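PDB 2G7L: TetR-family transcriptional regulator from Streptomyces coelicolor, which probably binds operator DNA as a dimer and regulates transcription, perhaps in response to a small ligand bound in its C-terminal domain. Local coordinates for residues W89-L97 with R211-N219; V25-R33 with L66-L74. All coordinates share one frame; numbering follows the deposited sequence.

Contact 1: residues W89-L97 with R211-N219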
loop_
_atom_site.group_PDB
_atom_site.type_symbol
_atom_site.label_atom_id
_atom_site.label_comp_id
_atom_site.label_asym_id
_atom_site.label_seq_id
_atom_site.Cartn_x
_atom_site.Cartn_y
_atom_site.Cartn_z
ATOM N N TRP A 89 -23.643 10.082 -7.091
ATOM C CA TRP A 89 -22.813 9.524 -6.048
ATOM C C TRP A 89 -21.393 9.198 -6.501
ATOM O O TRP A 89 -20.431 9.431 -5.766
ATOM C CB TRP A 89 -23.533 8.308 -5.460
ATOM C CG TRP A 89 -23.700 7.181 -6.460
ATOM C CD1 TRP A 89 -24.813 6.904 -7.228
ATOM C CD2 TRP A 89 -22.725 6.187 -6.798
ATOM N NE1 TRP A 89 -24.588 5.781 -7.997
ATOM C CE2 TRP A 89 -23.307 5.341 -7.776
ATOM C CE3 TRP A 89 -21.410 5.923 -6.367
ATOM C CZ2 TRP A 89 -22.611 4.261 -8.342
ATOM C CZ3 TRP A 89 -20.730 4.873 -6.938
ATOM C CH2 TRP A 89 -21.332 4.045 -7.910
ATOM N N ARG A 90 -21.265 8.720 -7.739
ATOM C CA ARG A 90 -20.008 8.169 -8.246
ATOM C C ARG A 90 -19.010 9.273 -8.473
ATOM O O ARG A 90 -17.836 9.147 -8.134
ATOM C CB ARG A 90 -20.249 7.345 -9.536
ATOM C CG ARG A 90 -19.006 6.700 -10.060
ATOM C CD ARG A 90 -19.298 5.616 -11.039
ATOM N NE ARG A 90 -18.071 5.133 -11.648
ATOM C CZ ARG A 90 -17.831 3.844 -11.901
ATOM N NH1 ARG A 90 -18.758 2.930 -11.596
ATOM N NH2 ARG A 90 -16.676 3.466 -12.483
ATOM N N GLU A 91 -19.484 10.359 -9.056
ATOM C CA GLU A 91 -18.635 11.532 -9.274
ATOM C C GLU A 91 -18.184 12.234 -7.954
ATOM O O GLU A 91 -17.035 12.735 -7.841
ATOM C CB GLU A 91 -19.395 12.520 -10.156
ATOM C CG GLU A 91 -18.754 13.914 -10.274
ATOM C CD GLU A 91 -19.783 14.994 -10.667
ATOM O OE1 GLU A 91 -20.943 14.939 -10.161
ATOM O OE2 GLU A 91 -19.417 15.896 -11.484
ATOM N N GLN A 92 -19.098 12.303 -6.988
ATOM C CA GLN A 92 -18.811 12.895 -5.687
ATOM C C GLN A 92 -17.899 11.977 -4.867
ATOM O O GLN A 92 -16.995 12.460 -4.230
ATOM C CB GLN A 92 -20.101 13.078 -4.906
ATOM C CG GLN A 92 -20.996 14.298 -5.294
ATOM C CD GLN A 92 -22.332 14.233 -4.569
ATOM O OE1 GLN A 92 -22.543 14.912 -3.548
ATOM N NE2 GLN A 92 -23.225 13.378 -5.061
ATOM N N LEU A 93 -18.154 10.665 -4.872
ATOM C CA LEU A 93 -17.157 9.646 -4.400
ATOM C C LEU A 93 -15.763 9.904 -4.969
ATOM O O LEU A 93 -14.775 10.011 -4.254
ATOM C CB LEU A 93 -17.595 8.217 -4.764
ATOM C CG LEU A 93 -17.518 7.081 -3.723
ATOM C CD1 LEU A 93 -17.259 5.826 -4.428
ATOM C CD2 LEU A 93 -16.544 7.245 -2.562
ATOM N N ARG A 94 -15.674 10.018 -6.279
ATOM C CA ARG A 94 -14.380 10.259 -6.853
ATOM C C ARG A 94 -13.745 11.547 -6.280
ATOM O O ARG A 94 -12.510 11.595 -6.021
ATOM C CB ARG A 94 -14.474 10.341 -8.381
ATOM C CG ARG A 94 -13.082 10.340 -9.047
ATOM C CD ARG A 94 -13.077 10.769 -10.534
ATOM N NE ARG A 94 -13.763 9.811 -11.439
ATOM C CZ ARG A 94 -13.191 8.801 -12.102
ATOM N NH1 ARG A 94 -11.898 8.518 -11.948
ATOM N NH2 ARG A 94 -13.926 8.045 -12.913
ATOM N N ALA A 95 -14.558 12.614 -6.141
ATOM C CA ALA A 95 -14.029 13.870 -5.529
ATOM C C ALA A 95 -13.524 13.694 -4.084
ATOM O O ALA A 95 -12.412 14.126 -3.756
ATOM C CB ALA A 95 -15.043 15.050 -5.645
ATOM N N VAL A 96 -14.261 13.029 -3.211
ATOM C CA VAL A 96 -13.672 12.866 -1.890
ATOM C C VAL A 96 -12.380 12.038 -1.883
ATOM O O VAL A 96 -11.416 12.383 -1.217
ATOM C CB VAL A 96 -14.692 12.612 -0.706
ATOM C CG1 VAL A 96 -16.138 12.770 -1.158
ATOM C CG2 VAL A 96 -14.422 11.364 0.110
ATOM N N LEU A 97 -12.344 10.996 -2.711
ATOM C CA LEU A 97 -11.195 10.095 -2.720
ATOM C C LEU A 97 -10.001 10.804 -3.279
ATOM O O LEU A 97 -8.913 10.580 -2.841
ATOM C CB LEU A 97 -11.521 8.755 -3.454
ATOM C CG LEU A 97 -12.344 7.854 -2.528
ATOM C CD1 LEU A 97 -13.043 6.767 -3.318
ATOM C CD2 LEU A 97 -11.434 7.248 -1.423
ATOM N N ARG A 211 -7.112 7.722 -11.839
ATOM C CA ARG A 211 -8.470 7.859 -12.500
ATOM C C ARG A 211 -8.961 6.480 -12.888
ATOM O O ARG A 211 -10.086 6.075 -12.603
ATOM C CB ARG A 211 -8.453 8.746 -13.771
ATOM C CG ARG A 211 -8.690 10.271 -13.574
ATOM C CD ARG A 211 -9.100 10.999 -14.877
ATOM N NE ARG A 211 -10.429 10.588 -15.372
ATOM C CZ ARG A 211 -11.599 11.067 -14.910
ATOM N NH1 ARG A 211 -11.630 11.985 -13.929
ATOM N NH2 ARG A 211 -12.748 10.625 -15.419
ATOM N N TRP A 212 -8.062 5.728 -13.509
ATOM C CA TRP A 212 -8.365 4.337 -13.879
ATOM C C TRP A 212 -8.614 3.414 -12.682
ATOM O O TRP A 212 -9.582 2.695 -12.689
ATOM C CB TRP A 212 -7.233 3.762 -14.788
ATOM C CG TRP A 212 -7.599 2.446 -15.378
ATOM C CD1 TRP A 212 -8.556 2.221 -16.325
ATOM C CD2 TRP A 212 -7.053 1.151 -15.039
ATOM N NE1 TRP A 212 -8.644 0.892 -16.600
ATOM C CE2 TRP A 212 -7.731 0.201 -15.850
ATOM C CE3 TRP A 212 -6.060 0.706 -14.133
ATOM C CZ2 TRP A 212 -7.463 -1.169 -15.794
ATOM C CZ3 TRP A 212 -5.821 -0.653 -14.039
ATOM C CH2 TRP A 212 -6.495 -1.583 -14.902
ATOM N N SER A 213 -7.772 3.362 -11.638
ATOM C CA SER A 213 -8.143 2.328 -10.643
ATOM C C SER A 213 -9.409 2.632 -9.812
ATOM O O SER A 213 -10.100 1.720 -9.252
ATOM C CB SER A 213 -6.974 1.973 -9.744
ATOM O OG SER A 213 -6.651 3.055 -8.954
ATOM N N PHE A 214 -9.736 3.902 -9.699
ATOM C CA PHE A 214 -11.034 4.257 -9.105
ATOM C C PHE A 214 -12.200 3.543 -9.830
ATOM O O PHE A 214 -13.015 2.793 -9.231
ATOM C CB PHE A 214 -11.233 5.797 -9.116
ATOM C CG PHE A 214 -12.630 6.208 -8.689
ATOM C CD1 PHE A 214 -12.947 6.342 -7.342
ATOM C CD2 PHE A 214 -13.650 6.370 -9.622
ATOM C CE1 PHE A 214 -14.284 6.671 -6.954
ATOM C CE2 PHE A 214 -14.980 6.696 -9.228
ATOM C CZ PHE A 214 -15.273 6.858 -7.904
ATOM N N ASP A 215 -12.258 3.745 -11.141
ATOM C CA ASP A 215 -13.249 2.992 -12.001
ATOM C C ASP A 215 -13.099 1.496 -11.927
ATOM O O ASP A 215 -14.068 0.790 -11.741
ATOM C CB ASP A 215 -13.111 3.477 -13.452
ATOM C CG ASP A 215 -13.631 4.886 -13.621
ATOM O OD1 ASP A 215 -14.684 5.134 -12.996
ATOM O OD2 ASP A 215 -13.025 5.714 -14.365
ATOM N N VAL A 216 -11.869 0.998 -11.971
ATOM C CA VAL A 216 -11.671 -0.447 -11.856
ATOM C C VAL A 216 -12.271 -0.940 -10.568
ATOM O O VAL A 216 -12.960 -1.987 -10.504
ATOM C CB VAL A 216 -10.101 -0.800 -11.885
ATOM C CG1 VAL A 216 -9.848 -2.199 -11.529
ATOM C CG2 VAL A 216 -9.526 -0.441 -13.180
ATOM N N LEU A 217 -11.975 -0.198 -9.490
ATOM C CA LEU A 217 -12.404 -0.663 -8.180
ATOM C C LEU A 217 -13.898 -0.524 -8.036
ATOM O O LEU A 217 -14.575 -1.446 -7.551
ATOM C CB LEU A 217 -11.665 0.156 -7.084
ATOM C CG LEU A 217 -10.253 -0.428 -6.836
ATOM C CD1 LEU A 217 -9.454 0.586 -6.135
ATOM C CD2 LEU A 217 -10.410 -1.687 -5.927
ATOM N N VAL A 218 -14.433 0.626 -8.417
ATOM C CA VAL A 218 -15.955 0.800 -8.288
ATOM C C VAL A 218 -16.741 -0.253 -9.093
ATOM O O VAL A 218 -17.635 -1.021 -8.580
ATOM C CB VAL A 218 -16.344 2.283 -8.625
ATOM C CG1 VAL A 218 -17.827 2.460 -8.553
ATOM C CG2 VAL A 218 -15.703 3.207 -7.530
ATOM N N ASN A 219 -16.308 -0.412 -10.340
ATOM C CA ASN A 219 -16.871 -1.478 -11.212
ATOM C C ASN A 219 -16.730 -2.826 -10.581
ATOM O O ASN A 219 -17.681 -3.601 -10.466
ATOM C CB ASN A 219 -16.168 -1.446 -12.540
ATOM C CG ASN A 219 -16.619 -0.298 -13.345
ATOM O OD1 ASN A 219 -17.653 0.286 -13.013
ATOM N ND2 ASN A 219 -15.856 0.088 -14.393
#
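The guanidinium of Arg94 is sandwiched between two residues of helix 206-223: Phe214 CD2 lies over the centre of one face, 3.5 Å from Arg94 CZ, its ring tilted 46° to that plane, and the guanidinium of Arg211 stacks on the opposite face, planes 14° apart. Its edge is used as well: Arg94 NH2 makes a nearly straight salt bridge to Asp215 OD2 (2.9 Å), syn but tilted out of the carboxylate plane, while Arg94 NH1 donates to Arg211 O at 3.1 Å. A bend at chi3 (-67°) turns the group back onto Phe214, whose own ring has Arg94 CB over one face in a CH-pi contact, Val218 CG2 over the other and Leu97 CD1 at its edge. Phe214 is thus a knob among Arg90, Leu93, Arg94 and Leu97, an aromatic long enough to span helix axes 11.3 Å apart.

One turn away, Arg90 runs out extended, so that its NH2 reaches the anti side of Asp215 OD1 (2.6 Å), also tilted from the carboxylate plane. Arg90 NH1 donates to Asn219 OD1 at 3.2 Å from above the amide plane, and Val218 CG1 lies over a guanidinium face. Asp215 therefore joins two arginines, which probably keeps it ionised and offsets the closeness of Arg94 and Arg211. A leucine in place of Arg94 would probably leave Asp215 with Arg90 as its one salt-bridge partner here and the Arg211 guanidinium without its stacking mate. Asn219 turns its ND2 to Thr224 of the second subunit, where Trp212 also bonds, so the network borders the dimer interface. A salt-bridge network flanking an apolar knob in this way joins two helices of the all-helical C-terminal domain of a TetR-family regulator.

Contact 2: residues V25-R33 with L66-L74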
loop_
_atom_site.group_PDB
_atom_site.type_symbol
_atom_site.label_atom_id
_atom_site.label_comp_id
_atom_site.label_asym_id
_atom_site.label_seq_id
_atom_site.Cartn_x
_atom_site.Cartn_y
_atom_site.Cartn_z
ATOM N N VAL A 25 -1.173 15.724 20.240
ATOM C CA VAL A 25 -1.239 15.690 18.766
ATOM C C VAL A 25 -1.139 17.059 18.159
ATOM O O VAL A 25 -0.503 17.235 17.106
ATOM C CB VAL A 25 -2.297 14.611 18.103
ATOM C CG1 VAL A 25 -3.116 13.827 19.096
ATOM C CG2 VAL A 25 -3.094 15.138 16.915
ATOM N N ASP A 26 -1.685 18.069 18.856
ATOM C CA ASP A 26 -1.607 19.468 18.348
ATOM C C ASP A 26 -0.140 19.863 18.301
ATOM O O ASP A 26 0.271 20.583 17.400
ATOM C CB ASP A 26 -2.448 20.494 19.200
ATOM C CG ASP A 26 -4.014 20.313 19.046
ATOM O OD1 ASP A 26 -4.461 19.491 18.164
ATOM O OD2 ASP A 26 -4.797 21.028 19.770
ATOM N N THR A 27 0.626 19.401 19.297
ATOM C CA THR A 27 2.087 19.613 19.374
ATOM C C THR A 27 2.849 18.885 18.238
ATOM O O THR A 27 3.718 19.481 17.570
ATOM C CB THR A 27 2.631 19.138 20.753
ATOM O OG1 THR A 27 1.927 19.819 21.790
ATOM C CG2 THR A 27 4.089 19.473 20.921
ATOM N N ALA A 28 2.516 17.597 18.030
ATOM C CA ALA A 28 3.048 16.825 16.887
ATOM C C ALA A 28 2.813 17.566 15.587
ATOM O O ALA A 28 3.703 17.621 14.766
ATOM C CB ALA A 28 2.422 15.437 16.822
ATOM N N VAL A 29 1.614 18.132 15.406
ATOM C CA VAL A 29 1.272 18.813 14.177
ATOM C C VAL A 29 2.166 20.022 13.994
ATOM O O VAL A 29 2.707 20.253 12.893
ATOM C CB VAL A 29 -0.217 19.259 14.141
ATOM C CG1 VAL A 29 -0.482 20.182 12.912
ATOM C CG2 VAL A 29 -1.182 18.040 14.061
ATOM N N ALA A 30 2.280 20.834 15.059
ATOM C CA ALA A 30 3.122 22.027 15.048
ATOM C C ALA A 30 4.572 21.657 14.819
ATOM O O ALA A 30 5.222 22.286 14.024
ATOM C CB ALA A 30 2.955 22.846 16.417
ATOM N N LEU A 31 5.067 20.633 15.510
ATOM C CA LEU A 31 6.436 20.119 15.257
ATOM C C LEU A 31 6.714 19.725 13.775
ATOM O O LEU A 31 7.787 20.056 13.234
ATOM C CB LEU A 31 6.723 18.946 16.169
ATOM C CG LEU A 31 8.166 18.539 16.331
ATOM C CD1 LEU A 31 9.042 19.753 16.675
ATOM C CD2 LEU A 31 8.161 17.512 17.440
HETATM N N MSE A 32 5.734 19.087 13.109
HETATM C CA MSE A 32 5.874 18.710 11.703
HETATM C C MSE A 32 6.003 19.916 10.756
HETATM O O MSE A 32 6.873 19.943 9.908
HETATM C CB MSE A 32 4.704 17.839 11.257
HETATM C CG MSE A 32 4.522 17.826 9.709
HETATM SE SE MSE A 32 2.955 16.858 9.255
HETATM C CE MSE A 32 1.979 18.523 8.787
ATOM N N ARG A 33 5.086 20.862 10.870
ATOM C CA ARG A 33 5.106 22.108 10.111
ATOM C C ARG A 33 6.396 22.952 10.280
ATOM O O ARG A 33 6.817 23.639 9.354
ATOM C CB ARG A 33 3.929 22.961 10.579
ATOM C CG ARG A 33 2.644 22.226 10.617
ATOM C CD ARG A 33 1.816 22.701 9.509
ATOM N NE ARG A 33 0.422 22.297 9.617
ATOM C CZ ARG A 33 -0.240 21.641 8.664
ATOM N NH1 ARG A 33 0.390 21.271 7.512
ATOM N NH2 ARG A 33 -1.539 21.355 8.860
ATOM N N LEU A 66 0.981 7.688 16.256
ATOM C CA LEU A 66 1.279 9.131 16.312
ATOM C C LEU A 66 1.169 9.731 14.895
ATOM O O LEU A 66 0.566 10.808 14.711
ATOM C CB LEU A 66 2.699 9.367 16.885
ATOM C CG LEU A 66 3.270 10.801 16.851
ATOM C CD1 LEU A 66 2.445 11.694 17.856
ATOM C CD2 LEU A 66 4.810 10.834 17.186
ATOM N N HIS A 67 1.769 9.055 13.893
ATOM C CA HIS A 67 1.590 9.546 12.494
ATOM C C HIS A 67 0.126 9.496 12.110
ATOM O O HIS A 67 -0.359 10.416 11.478
ATOM C CB HIS A 67 2.445 8.799 11.472
ATOM C CG HIS A 67 3.916 9.035 11.625
ATOM N ND1 HIS A 67 4.859 8.338 10.900
ATOM C CD2 HIS A 67 4.608 9.867 12.438
ATOM C CE1 HIS A 67 6.070 8.739 11.255
ATOM N NE2 HIS A 67 5.943 9.657 12.196
ATOM N N ALA A 68 -0.574 8.442 12.522
ATOM C CA ALA A 68 -2.017 8.300 12.218
ATOM C C ALA A 68 -2.861 9.491 12.787
ATOM O O ALA A 68 -3.717 10.059 12.071
ATOM C CB ALA A 68 -2.550 7.001 12.712
ATOM N N ALA A 69 -2.654 9.825 14.062
ATOM C CA ALA A 69 -3.231 11.037 14.717
ATOM C C ALA A 69 -2.894 12.318 13.963
ATOM O O ALA A 69 -3.743 13.155 13.747
ATOM C CB ALA A 69 -2.700 11.121 16.150
ATOM N N VAL A 70 -1.648 12.479 13.540
ATOM C CA VAL A 70 -1.308 13.652 12.742
ATOM C C VAL A 70 -2.012 13.611 11.397
ATOM O O VAL A 70 -2.405 14.654 10.836
ATOM C CB VAL A 70 0.212 13.745 12.511
ATOM C CG1 VAL A 70 0.545 14.843 11.541
ATOM C CG2 VAL A 70 0.957 13.956 13.906
ATOM N N LEU A 71 -2.107 12.411 10.807
ATOM C CA LEU A 71 -2.848 12.318 9.527
ATOM C C LEU A 71 -4.272 12.646 9.778
ATOM O O LEU A 71 -4.874 13.408 8.995
ATOM C CB LEU A 71 -2.716 10.929 8.850
ATOM C CG LEU A 71 -3.463 10.774 7.521
ATOM C CD1 LEU A 71 -2.994 11.827 6.544
ATOM C CD2 LEU A 71 -3.231 9.340 6.991
ATOM N N ASP A 72 -4.845 12.093 10.843
ATOM C CA ASP A 72 -6.235 12.442 11.153
ATOM C C ASP A 72 -6.498 13.951 11.217
ATOM O O ASP A 72 -7.385 14.480 10.539
ATOM C CB ASP A 72 -6.744 11.739 12.391
ATOM C CG ASP A 72 -8.268 11.811 12.504
ATOM O OD1 ASP A 72 -8.763 12.917 12.761
ATOM O OD2 ASP A 72 -8.985 10.788 12.382
ATOM N N ALA A 73 -5.666 14.660 11.961
ATOM C CA ALA A 73 -5.731 16.106 12.031
ATOM C C ALA A 73 -5.808 16.717 10.629
ATOM O O ALA A 73 -6.683 17.546 10.357
ATOM C CB ALA A 73 -4.469 16.650 12.789
ATOM N N LEU A 74 -4.907 16.295 9.742
ATOM C CA LEU A 74 -4.759 16.898 8.385
ATOM C C LEU A 74 -5.959 16.618 7.462
ATOM O O LEU A 74 -6.189 17.316 6.463
ATOM C CB LEU A 74 -3.447 16.409 7.729
ATOM C CG LEU A 74 -2.146 16.896 8.393
ATOM C CD1 LEU A 74 -1.029 15.926 8.196
ATOM C CD2 LEU A 74 -1.710 18.261 7.828
#
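Helices 25-33 and 66-74 cross almost at a right angle, 82° between their directions and 9.3 Å between their axes, with Val29 and Val70 closest at the crossing (CA atoms 5.9 Å apart). Small residues permit this approach: Ala28 CB sits against Val70 CG2 at 3.6 Å and also meets Leu66 CD1, and Val29 CG2 lies 3.8 Å from Ala73 CB. The two methyls of Val70 divide the work: CG2 takes Ala28, and CG1, anti to the backbone N (chi1 172°), meets the selenium of Met32. Toward one end, Val25 packs its CB and CG1 on the Ala69 methyl. Toward the other, the flexible Met32, a selenomethionine, bends at chi3 and meets Leu74 tip to tip, CE to CD2 3.8 Å. Leu74 and Arg33 run past each other in opposite directions, bringing Leu74 CD2 against Arg33 NH2. No hydrogen bond crosses the interface, as suits a surface of aliphatic groups.

This is packing within the N-terminal helix-turn-helix domain of the TetR family. Leu66 also touches Leu45 of helix 42-48, while Leu71 and Leu74 reach Val103 of helix 89-106 and Leu110 of helix 108-116, joining the domain to the helices of the C-terminal part.

In the fold
From the N terminus, helix 21-35 leads through helices 42-48 and 53-56 to helix 63-74, whose return onto the first helix makes contact 2 and closes a loop of 32 residues around the helix-turn-helix region. The chain then enters helix 89-106, opens contact 1 at its start, and passes through five further helices, from 108-116 to 192-197, before helix 206-223 closes a second loop of 113 residues. The two loops follow in series, neither nesting nor crossing. Their centres lie 28 Å apart on opposite sides of the chain's centre. Contact 2 joins two helices of the probable DNA-binding domain, contact 1 two of the C-terminal domain, and helix 89-106 physically spans between them.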